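Local atomic coordinates of uncharacterized protein (Legionella longbeachae NSW150, PDB entry 4JZA), a protein that probably hydrolyses the 3-phosphate of phosphatidylinositol 3-phosphate, as a Legionella phosphoinositide phosphatase that may act on host lipids. Residues A[484-492]-A[505-513]; A[204-214]-A[296-305]. All coordinates share one frame; numbering follows the deposited sequence.

Contact 1: A[484-492]-A[505-513]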
loop_
_atom_site.group_PDB
_atom_site.type_symbol
_atom_site.label_atom_id
_atom_site.label_comp_id
_atom_site.label_asym_id
_atom_site.label_seq_id
_atom_site.Cartn_x
_atom_site.Cartn_y
_atom_site.Cartn_z
ATOM N N SER A 484 -30.928 -11.442 -2.217
ATOM C CA SER A 484 -31.925 -10.690 -2.981
ATOM C C SER A 484 -33.351 -10.977 -2.481
ATOM O O SER A 484 -34.140 -10.047 -2.257
ATOM C CB SER A 484 -31.787 -11.003 -4.459
ATOM O OG SER A 484 -30.547 -10.525 -4.926
ATOM N N GLN A 485 -33.669 -12.248 -2.263
ATOM C CA GLN A 485 -34.959 -12.571 -1.663
ATOM C C GLN A 485 -35.147 -11.873 -0.321
ATOM O O GLN A 485 -36.196 -11.271 -0.123
ATOM C CB GLN A 485 -35.202 -14.085 -1.505
ATOM C CG GLN A 485 -35.004 -14.943 -2.769
ATOM C CD GLN A 485 -35.656 -14.371 -4.025
ATOM O OE1 GLN A 485 -36.672 -13.685 -3.952
ATOM N NE2 GLN A 485 -35.088 -14.682 -5.184
ATOM N N SER A 486 -34.172 -11.922 0.591
ATOM C CA SER A 486 -34.408 -11.293 1.893
ATOM C C SER A 486 -34.611 -9.827 1.664
ATOM O O SER A 486 -35.425 -9.218 2.372
ATOM C CB SER A 486 -33.280 -11.409 2.922
ATOM O OG SER A 486 -32.387 -12.445 2.645
ATOM N N LEU A 487 -33.879 -9.249 0.700
ATOM C CA LEU A 487 -34.050 -7.832 0.460
ATOM C C LEU A 487 -35.471 -7.541 -0.070
ATOM O O LEU A 487 -36.145 -6.655 0.470
ATOM C CB LEU A 487 -32.979 -7.257 -0.445
ATOM C CG LEU A 487 -32.736 -5.743 -0.292
ATOM C CD1 LEU A 487 -31.742 -5.225 -1.294
ATOM C CD2 LEU A 487 -33.977 -4.919 -0.496
ATOM N N LEU A 488 -35.939 -8.273 -1.087
ATOM C CA LEU A 488 -37.345 -8.128 -1.540
ATOM C C LEU A 488 -38.384 -8.349 -0.427
ATOM O O LEU A 488 -39.323 -7.575 -0.256
ATOM C CB LEU A 488 -37.658 -9.100 -2.679
ATOM C CG LEU A 488 -37.352 -8.516 -4.038
ATOM C CD1 LEU A 488 -37.325 -9.608 -5.087
ATOM C CD2 LEU A 488 -38.355 -7.436 -4.395
ATOM N N VAL A 489 -38.213 -9.417 0.328
ATOM C CA VAL A 489 -39.125 -9.685 1.394
ATOM C C VAL A 489 -39.123 -8.526 2.393
ATOM O O VAL A 489 -40.180 -7.988 2.695
ATOM C CB VAL A 489 -38.818 -11.046 2.034
ATOM C CG1 VAL A 489 -39.534 -11.177 3.385
ATOM C CG2 VAL A 489 -39.211 -12.145 1.054
ATOM N N THR A 490 -37.951 -8.126 2.866
ATOM C CA THR A 490 -37.841 -7.025 3.840
ATOM C C THR A 490 -38.394 -5.709 3.294
ATOM O O THR A 490 -39.048 -4.924 4.017
ATOM C CB THR A 490 -36.392 -6.774 4.274
ATOM O OG1 THR A 490 -35.764 -8.007 4.643
ATOM C CG2 THR A 490 -36.331 -5.855 5.455
ATOM N N ALA A 491 -38.157 -5.461 2.020
ATOM C CA ALA A 491 -38.532 -4.179 1.468
ATOM C C ALA A 491 -39.999 -4.104 1.094
ATOM O O ALA A 491 -40.570 -3.027 1.119
ATOM C CB ALA A 491 -37.657 -3.818 0.285
ATOM N N LYS A 492 -40.623 -5.224 0.759
ATOM C CA LYS A 492 -42.077 -5.207 0.524
ATOM C C LYS A 492 -42.875 -4.755 1.738
ATOM O O LYS A 492 -43.840 -3.991 1.598
ATOM C CB LYS A 492 -42.588 -6.548 0.043
ATOM C CG LYS A 492 -42.231 -6.777 -1.412
ATOM C CD LYS A 492 -42.912 -7.999 -2.020
ATOM C CE LYS A 492 -41.919 -8.867 -2.773
ATOM N NZ LYS A 492 -42.465 -9.297 -4.078
ATOM N N LEU A 505 -39.227 -1.849 -6.508
ATOM C CA LEU A 505 -39.288 -3.314 -6.246
ATOM C C LEU A 505 -39.680 -4.112 -7.502
ATOM O O LEU A 505 -39.125 -5.163 -7.751
ATOM C CB LEU A 505 -40.202 -3.671 -5.060
ATOM C CG LEU A 505 -39.926 -2.932 -3.751
ATOM C CD1 LEU A 505 -40.980 -3.212 -2.697
ATOM C CD2 LEU A 505 -38.568 -3.334 -3.229
ATOM N N ASP A 506 -40.578 -3.588 -8.313
ATOM C CA ASP A 506 -40.972 -4.291 -9.531
ATOM C C ASP A 506 -39.758 -4.432 -10.445
ATOM O O ASP A 506 -39.431 -5.521 -10.925
ATOM C CB ASP A 506 -42.104 -3.552 -10.281
ATOM C CG ASP A 506 -43.430 -3.535 -9.501
ATOM O OD1 ASP A 506 -43.686 -4.501 -8.752
ATOM O OD2 ASP A 506 -44.194 -2.542 -9.616
ATOM N N GLN A 507 -39.093 -3.306 -10.677
ATOM C CA GLN A 507 -37.883 -3.265 -11.481
ATOM C C GLN A 507 -36.795 -4.216 -10.982
ATOM O O GLN A 507 -36.224 -4.955 -11.760
ATOM C CB GLN A 507 -37.350 -1.830 -11.541
ATOM C CG GLN A 507 -37.923 -1.056 -12.686
ATOM C CD GLN A 507 -37.806 -1.859 -13.993
ATOM O OE1 GLN A 507 -38.758 -1.944 -14.753
ATOM N NE2 GLN A 507 -36.642 -2.467 -14.246
ATOM N N TYR A 508 -36.519 -4.206 -9.688
ATOM C CA TYR A 508 -35.490 -5.070 -9.112
ATOM C C TYR A 508 -35.824 -6.541 -9.312
ATOM O O TYR A 508 -34.943 -7.333 -9.609
ATOM C CB TYR A 508 -35.339 -4.774 -7.624
ATOM C CG TYR A 508 -34.239 -5.556 -6.894
ATOM C CD1 TYR A 508 -32.909 -5.299 -7.130
ATOM C CD2 TYR A 508 -34.551 -6.517 -5.949
ATOM C CE1 TYR A 508 -31.916 -5.993 -6.475
ATOM C CE2 TYR A 508 -33.568 -7.204 -5.277
ATOM C CZ TYR A 508 -32.240 -6.934 -5.535
ATOM O OH TYR A 508 -31.240 -7.608 -4.863
ATOM N N GLN A 509 -37.092 -6.917 -9.109
ATOM C CA GLN A 509 -37.543 -8.278 -9.367
ATOM C C GLN A 509 -37.263 -8.630 -10.818
ATOM O O GLN A 509 -36.764 -9.711 -11.132
ATOM C CB GLN A 509 -39.027 -8.351 -9.109
ATOM C CG GLN A 509 -39.657 -9.709 -9.329
ATOM C CD GLN A 509 -39.842 -10.432 -8.020
ATOM O OE1 GLN A 509 -40.674 -10.018 -7.179
ATOM N NE2 GLN A 509 -39.057 -11.506 -7.813
ATOM N N SER A 510 -37.606 -7.706 -11.709
ATOM C CA SER A 510 -37.487 -7.932 -13.158
ATOM C C SER A 510 -36.047 -8.115 -13.658
ATOM O O SER A 510 -35.728 -8.988 -14.441
ATOM C CB SER A 510 -38.122 -6.755 -13.893
ATOM O OG SER A 510 -37.957 -6.895 -15.290
ATOM N N VAL A 511 -35.170 -7.248 -13.208
ATOM C CA VAL A 511 -33.771 -7.338 -13.553
ATOM C C VAL A 511 -33.162 -8.631 -12.982
ATOM O O VAL A 511 -32.480 -9.363 -13.669
ATOM C CB VAL A 511 -33.042 -6.070 -13.066
ATOM C CG1 VAL A 511 -31.576 -6.205 -13.300
ATOM C CG2 VAL A 511 -33.578 -4.850 -13.817
ATOM N N LEU A 512 -33.432 -8.931 -11.733
ATOM C CA LEU A 512 -33.006 -10.194 -11.143
ATOM C C LEU A 512 -33.404 -11.392 -12.003
ATOM O O LEU A 512 -32.588 -12.271 -12.244
ATOM C CB LEU A 512 -33.657 -10.363 -9.785
ATOM C CG LEU A 512 -32.798 -10.925 -8.681
ATOM C CD1 LEU A 512 -32.564 -9.806 -7.692
ATOM C CD2 LEU A 512 -33.527 -12.057 -7.984
ATOM N N GLU A 513 -34.665 -11.418 -12.470
ATOM C CA GLU A 513 -35.201 -12.561 -13.248
ATOM C C GLU A 513 -34.707 -12.627 -14.700
ATOM O O GLU A 513 -34.665 -13.708 -15.303
ATOM C CB GLU A 513 -36.737 -12.592 -13.211
ATOM C CG GLU A 513 -37.319 -13.169 -11.922
ATOM C CD GLU A 513 -38.850 -13.175 -11.915
ATOM O OE1 GLU A 513 -39.457 -13.197 -13.012
ATOM O OE2 GLU A 513 -39.450 -13.133 -10.813
#

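Contact 2: A[204-214]-A[296-305]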
loop_
_atom_site.group_PDB
_atom_site.type_symbol
_atom_site.label_atom_id
_atom_site.label_comp_id
_atom_site.label_asym_id
_atom_site.label_seq_id
_atom_site.Cartn_x
_atom_site.Cartn_y
_atom_site.Cartn_z
ATOM N N PHE A 204 0.523 -14.885 25.527
ATOM C CA PHE A 204 1.295 -13.733 25.961
ATOM C C PHE A 204 0.577 -12.424 25.679
ATOM O O PHE A 204 0.678 -11.480 26.450
ATOM C CB PHE A 204 2.681 -13.726 25.291
ATOM C CG PHE A 204 3.618 -14.789 25.798
ATOM C CD1 PHE A 204 4.201 -14.683 27.050
ATOM C CD2 PHE A 204 3.934 -15.894 25.019
ATOM C CE1 PHE A 204 5.067 -15.673 27.516
ATOM C CE2 PHE A 204 4.808 -16.876 25.470
ATOM C CZ PHE A 204 5.371 -16.769 26.717
ATOM N N CYS A 205 -0.146 -12.338 24.574
ATOM C CA CYS A 205 -0.802 -11.055 24.234
ATOM C C CYS A 205 -2.014 -10.791 25.111
ATOM O O CYS A 205 -2.433 -9.660 25.229
ATOM C CB CYS A 205 -1.170 -10.948 22.733
ATOM S SG CYS A 205 0.286 -10.847 21.654
ATOM N N ASN A 206 -2.561 -11.818 25.751
ATOM C CA ASN A 206 -3.709 -11.617 26.656
ATOM C C ASN A 206 -3.388 -11.748 28.129
ATOM O O ASN A 206 -4.267 -11.580 28.975
ATOM C CB ASN A 206 -4.819 -12.565 26.281
ATOM C CG ASN A 206 -5.381 -12.239 24.921
ATOM O OD1 ASN A 206 -6.116 -11.282 24.782
ATOM N ND2 ASN A 206 -4.990 -12.999 23.909
ATOM N N LEU A 207 -2.118 -11.989 28.431
ATOM C CA LEU A 207 -1.677 -12.210 29.795
ATOM C C LEU A 207 -2.175 -11.105 30.708
ATOM O O LEU A 207 -1.918 -9.918 30.470
ATOM C CB LEU A 207 -0.148 -12.238 29.852
ATOM C CG LEU A 207 0.499 -12.788 31.116
ATOM C CD1 LEU A 207 0.252 -14.288 31.215
ATOM C CD2 LEU A 207 1.984 -12.455 31.104
ATOM N N ASP A 208 -2.881 -11.523 31.751
ATOM C CA ASP A 208 -3.341 -10.664 32.832
ATOM C C ASP A 208 -2.210 -9.895 33.563
ATOM O O ASP A 208 -1.149 -10.444 33.809
ATOM C CB ASP A 208 -4.083 -11.537 33.828
ATOM C CG ASP A 208 -4.658 -10.756 34.948
ATOM O OD1 ASP A 208 -4.915 -9.554 34.804
ATOM O OD2 ASP A 208 -4.855 -11.326 36.005
ATOM N N GLN A 209 -2.449 -8.618 33.890
ATOM C CA GLN A 209 -1.431 -7.749 34.513
ATOM C C GLN A 209 -1.182 -8.118 35.995
ATOM O O GLN A 209 -0.302 -7.540 36.655
ATOM C CB GLN A 209 -1.774 -6.241 34.329
ATOM C CG GLN A 209 -0.824 -5.445 33.404
ATOM C CD GLN A 209 -1.369 -5.156 31.991
ATOM O OE1 GLN A 209 -1.383 -3.997 31.547
ATOM N NE2 GLN A 209 -1.791 -6.202 31.278
ATOM N N GLY A 210 -1.937 -9.084 36.515
ATOM C CA GLY A 210 -1.573 -9.697 37.798
ATOM C C GLY A 210 -0.328 -10.585 37.745
ATOM O O GLY A 210 0.268 -10.891 38.780
ATOM N N VAL A 211 0.058 -11.012 36.538
ATOM C CA VAL A 211 1.235 -11.863 36.319
ATOM C C VAL A 211 2.427 -10.991 35.961
ATOM O O VAL A 211 2.517 -10.558 34.840
ATOM C CB VAL A 211 0.967 -12.864 35.190
ATOM C CG1 VAL A 211 2.179 -13.723 34.929
ATOM C CG2 VAL A 211 -0.213 -13.763 35.520
ATOM N N THR A 212 3.323 -10.736 36.917
ATOM C CA THR A 212 4.304 -9.633 36.834
ATOM C C THR A 212 5.748 -10.105 36.653
ATOM O O THR A 212 6.698 -9.299 36.742
ATOM C CB THR A 212 4.309 -8.782 38.143
ATOM O OG1 THR A 212 4.978 -9.506 39.183
ATOM C CG2 THR A 212 2.890 -8.419 38.636
ATOM N N SER A 213 5.956 -11.399 36.425
ATOM C CA SER A 213 7.323 -11.870 36.220
ATOM C C SER A 213 7.340 -13.182 35.485
ATOM O O SER A 213 6.317 -13.865 35.406
ATOM C CB SER A 213 8.049 -12.038 37.556
ATOM O OG SER A 213 7.644 -13.255 38.163
ATOM N N TYR A 214 8.521 -13.547 34.976
ATOM C CA TYR A 214 8.649 -14.754 34.183
ATOM C C TYR A 214 8.429 -15.982 35.117
ATOM O O TYR A 214 7.707 -16.924 34.789
ATOM C CB TYR A 214 9.975 -14.775 33.410
ATOM C CG TYR A 214 9.908 -15.792 32.298
ATOM C CD1 TYR A 214 9.086 -15.597 31.196
ATOM C CD2 TYR A 214 10.589 -17.002 32.385
ATOM C CE1 TYR A 214 8.971 -16.558 30.205
ATOM C CE2 TYR A 214 10.475 -17.963 31.391
ATOM C CZ TYR A 214 9.672 -17.728 30.313
ATOM O OH TYR A 214 9.552 -18.682 29.365
ATOM N N ILE A 296 13.478 -14.009 26.751
ATOM C CA ILE A 296 12.197 -13.409 27.050
ATOM C C ILE A 296 11.865 -13.081 28.478
ATOM O O ILE A 296 10.820 -12.512 28.730
ATOM C CB ILE A 296 11.057 -14.239 26.471
ATOM C CG1 ILE A 296 10.762 -15.526 27.233
ATOM C CG2 ILE A 296 11.414 -14.584 25.056
ATOM C CD1 ILE A 296 9.478 -16.181 26.747
ATOM N N TRP A 297 12.720 -13.418 29.426
ATOM C CA TRP A 297 12.317 -13.293 30.838
ATOM C C TRP A 297 12.075 -11.846 31.294
ATOM O O TRP A 297 11.389 -11.627 32.279
ATOM C CB TRP A 297 13.378 -13.899 31.751
ATOM C CG TRP A 297 14.600 -13.148 31.748
ATOM C CD1 TRP A 297 15.685 -13.381 30.979
ATOM C CD2 TRP A 297 14.904 -12.018 32.542
ATOM N NE1 TRP A 297 16.680 -12.496 31.271
ATOM C CE2 TRP A 297 16.217 -11.623 32.213
ATOM C CE3 TRP A 297 14.216 -11.318 33.528
ATOM C CZ2 TRP A 297 16.851 -10.558 32.822
ATOM C CZ3 TRP A 297 14.844 -10.247 34.139
ATOM C CH2 TRP A 297 16.149 -9.876 33.783
ATOM N N ASP A 298 12.713 -10.877 30.638
ATOM C CA ASP A 298 12.512 -9.496 31.026
ATOM C C ASP A 298 11.448 -8.811 30.191
ATOM O O ASP A 298 11.141 -7.671 30.433
ATOM C CB ASP A 298 13.795 -8.675 30.961
ATOM C CG ASP A 298 13.835 -7.531 32.040
ATOM O OD1 ASP A 298 12.814 -7.248 32.699
ATOM O OD2 ASP A 298 14.906 -6.914 32.264
ATOM N N THR A 299 10.889 -9.485 29.202
ATOM C CA THR A 299 10.004 -8.790 28.294
ATOM C C THR A 299 8.656 -9.479 28.139
ATOM O O THR A 299 7.698 -8.852 27.754
ATOM C CB THR A 299 10.706 -8.526 26.929
ATOM O OG1 THR A 299 10.631 -9.667 26.070
ATOM C CG2 THR A 299 12.189 -8.184 27.149
ATOM N N ALA A 300 8.551 -10.746 28.493
ATOM C CA ALA A 300 7.352 -11.470 28.204
ATOM C C ALA A 300 6.120 -10.877 28.856
ATOM O O ALA A 300 5.039 -11.006 28.327
ATOM C CB ALA A 300 7.518 -12.918 28.627
ATOM N N THR A 301 6.245 -10.274 30.026
ATOM C CA THR A 301 5.059 -9.811 30.729
ATOM C C THR A 301 4.686 -8.400 30.331
ATOM O O THR A 301 3.703 -7.860 30.817
ATOM C CB THR A 301 5.208 -9.860 32.269
ATOM O OG1 THR A 301 6.354 -9.126 32.656
ATOM C CG2 THR A 301 5.300 -11.276 32.739
ATOM N N GLN A 302 5.440 -7.819 29.416
ATOM C CA GLN A 302 5.140 -6.480 28.959
ATOM C C GLN A 302 4.281 -6.441 27.730
ATOM O O GLN A 302 3.743 -5.376 27.372
ATOM C CB GLN A 302 6.440 -5.776 28.706
ATOM C CG GLN A 302 7.184 -5.580 30.006
ATOM C CD GLN A 302 8.516 -4.970 29.787
ATOM O OE1 GLN A 302 8.806 -4.468 28.712
ATOM N NE2 GLN A 302 9.358 -5.053 30.777
ATOM N N ILE A 303 4.139 -7.600 27.088
ATOM C CA ILE A 303 3.433 -7.673 25.821
ATOM C C ILE A 303 1.977 -7.217 25.961
ATOM O O ILE A 303 1.521 -6.351 25.208
ATOM C CB ILE A 303 3.505 -9.084 25.196
ATOM C CG1 ILE A 303 4.958 -9.521 24.927
ATOM C CG2 ILE A 303 2.771 -9.116 23.868
ATOM C CD1 ILE A 303 5.806 -8.565 24.100
ATOM N N SER A 304 1.265 -7.768 26.939
ATOM C CA SER A 304 -0.182 -7.588 27.017
ATOM C C SER A 304 -0.602 -6.173 27.316
ATOM O O SER A 304 -1.782 -5.864 27.304
ATOM C CB SER A 304 -0.789 -8.523 28.060
ATOM O OG SER A 304 -0.308 -8.184 29.328
ATOM N N SER A 305 0.355 -5.305 27.595
ATOM C CA SER A 305 0.046 -3.868 27.760
ATOM C C SER A 305 -0.414 -3.140 26.489
ATOM O O SER A 305 -1.060 -2.111 26.575
ATOM C CB SER A 305 1.282 -3.145 28.274
ATOM O OG SER A 305 1.516 -3.526 29.596
#

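Contact 1: A[484-492]-A[505-513]
The phenol oxygen of Tyr508 is held by two partners. Ser484 OG donates a hydrogen bond of 3.0 Å to Tyr508 OH across the contact, and Glu535 of helix 524-542 makes a second one. These bonds serve a polar atom that lies in a buried interface. The Tyr508 side chain leaves its helix with CG anti to the backbone N (chi1 -177°), which carries the ring across to the first turn of 484-492. Leu512 CD1 covers one face of this ring, 3.5 Å above its plane and offset toward the rim. Leu488 comes from another direction: its CG lies in the ring plane at the edge, 3.9 Å from Tyr508 CD2. The hydroxyl, one face and one edge of the tyrosine are therefore all engaged.

Leu488 also meets Gln509 at about a right angle, with its CD1 3.7 Å from Gln509 NE2. Further along, the two branches of Leu505 divide. CD2 rests on Ala491 CB at 3.7 Å, while CD1 lies 3.9 Å from Lys492 CA. At the margin, Lys492 NZ is 3.7 Å from Gln509 OE1, a polar approach rather than a hydrogen bond.

Helix 524-542 touches both helices: Ala491 and Leu505 each meet Ile538. Leu487 and Tyr508 also reach Asn464 of strand 462-465, an outermost strand of the mixed sheet. The axes pass 11.1 Å apart at an angle of 163°. This is a nearly antiparallel alpha-alpha hairpin, packed beside an edge strand of the central sheet of an alpha/beta fold.

Contact 2: A[204-214]-A[296-305]
Thr301, Tyr214 and Ser304 give up the most surface where two largely irregular segments pack together in the helical region that includes the phosphoinositide phosphatase insertion domain. Segment 204-214 leaves helix 198-206, makes a type I beta turn from Asp208 to Val211 and enters helix 214-234. Segment 296-305 fits along the concave side of this connection.

Thr301 projects into the middle. Its methyl CG2 does most of the touching. Thr301 CG2 lies 3.6 Å from Val211 O and also meets Ser213 N and Leu207 CD2.

Tyr214 closes one end, in the first turn of the helix that Ser213 caps through Glu216 N. Its CB packs 3.9 Å from Trp297 CB, and Ala300 CB sits at the ring edge, near the ring plane. Ile296 CD1 approaches obliquely, 3.5 Å from Tyr214 CE1. The tyrosine hydroxyl bonds to Leu288 O. Ala300 CB also meets Phe204 CE1 at 3.9 Å, so one methyl group touches both aromatic rings. Phe204 in turn packs edge-to-face with Trp192.

Ser304 secures the other end, where the backbones come nearest. Its CB touches Cys205 O. Its OG is turned between the backbone N and the carbonyl carbon (chi1 64°), and from there donates a 2.6 Å hydrogen bond to Leu207 O, lying in the plane of that carbonyl at a C=O...donor angle of 148°.

Contact 1 and contact 2 belong to separate parts of the chain. Their centres are 54 Å apart and their nearest atoms about 34 Å apart, so neither touches the other. They follow in series: 296-305 ends well before 484-492 begins. Contact 2 joins elements of the helical insertion region, with no strand between its segments. Contact 1 flanks the mixed sheet of the alpha/beta part. The helix beneath contact 1, 524-542, leads into strand 545-549. The chain then passes through a CX5R sequence, probably the catalytic loop as in other cysteine-dependent phosphatases, into helix 556-574. Neither contact includes that loop.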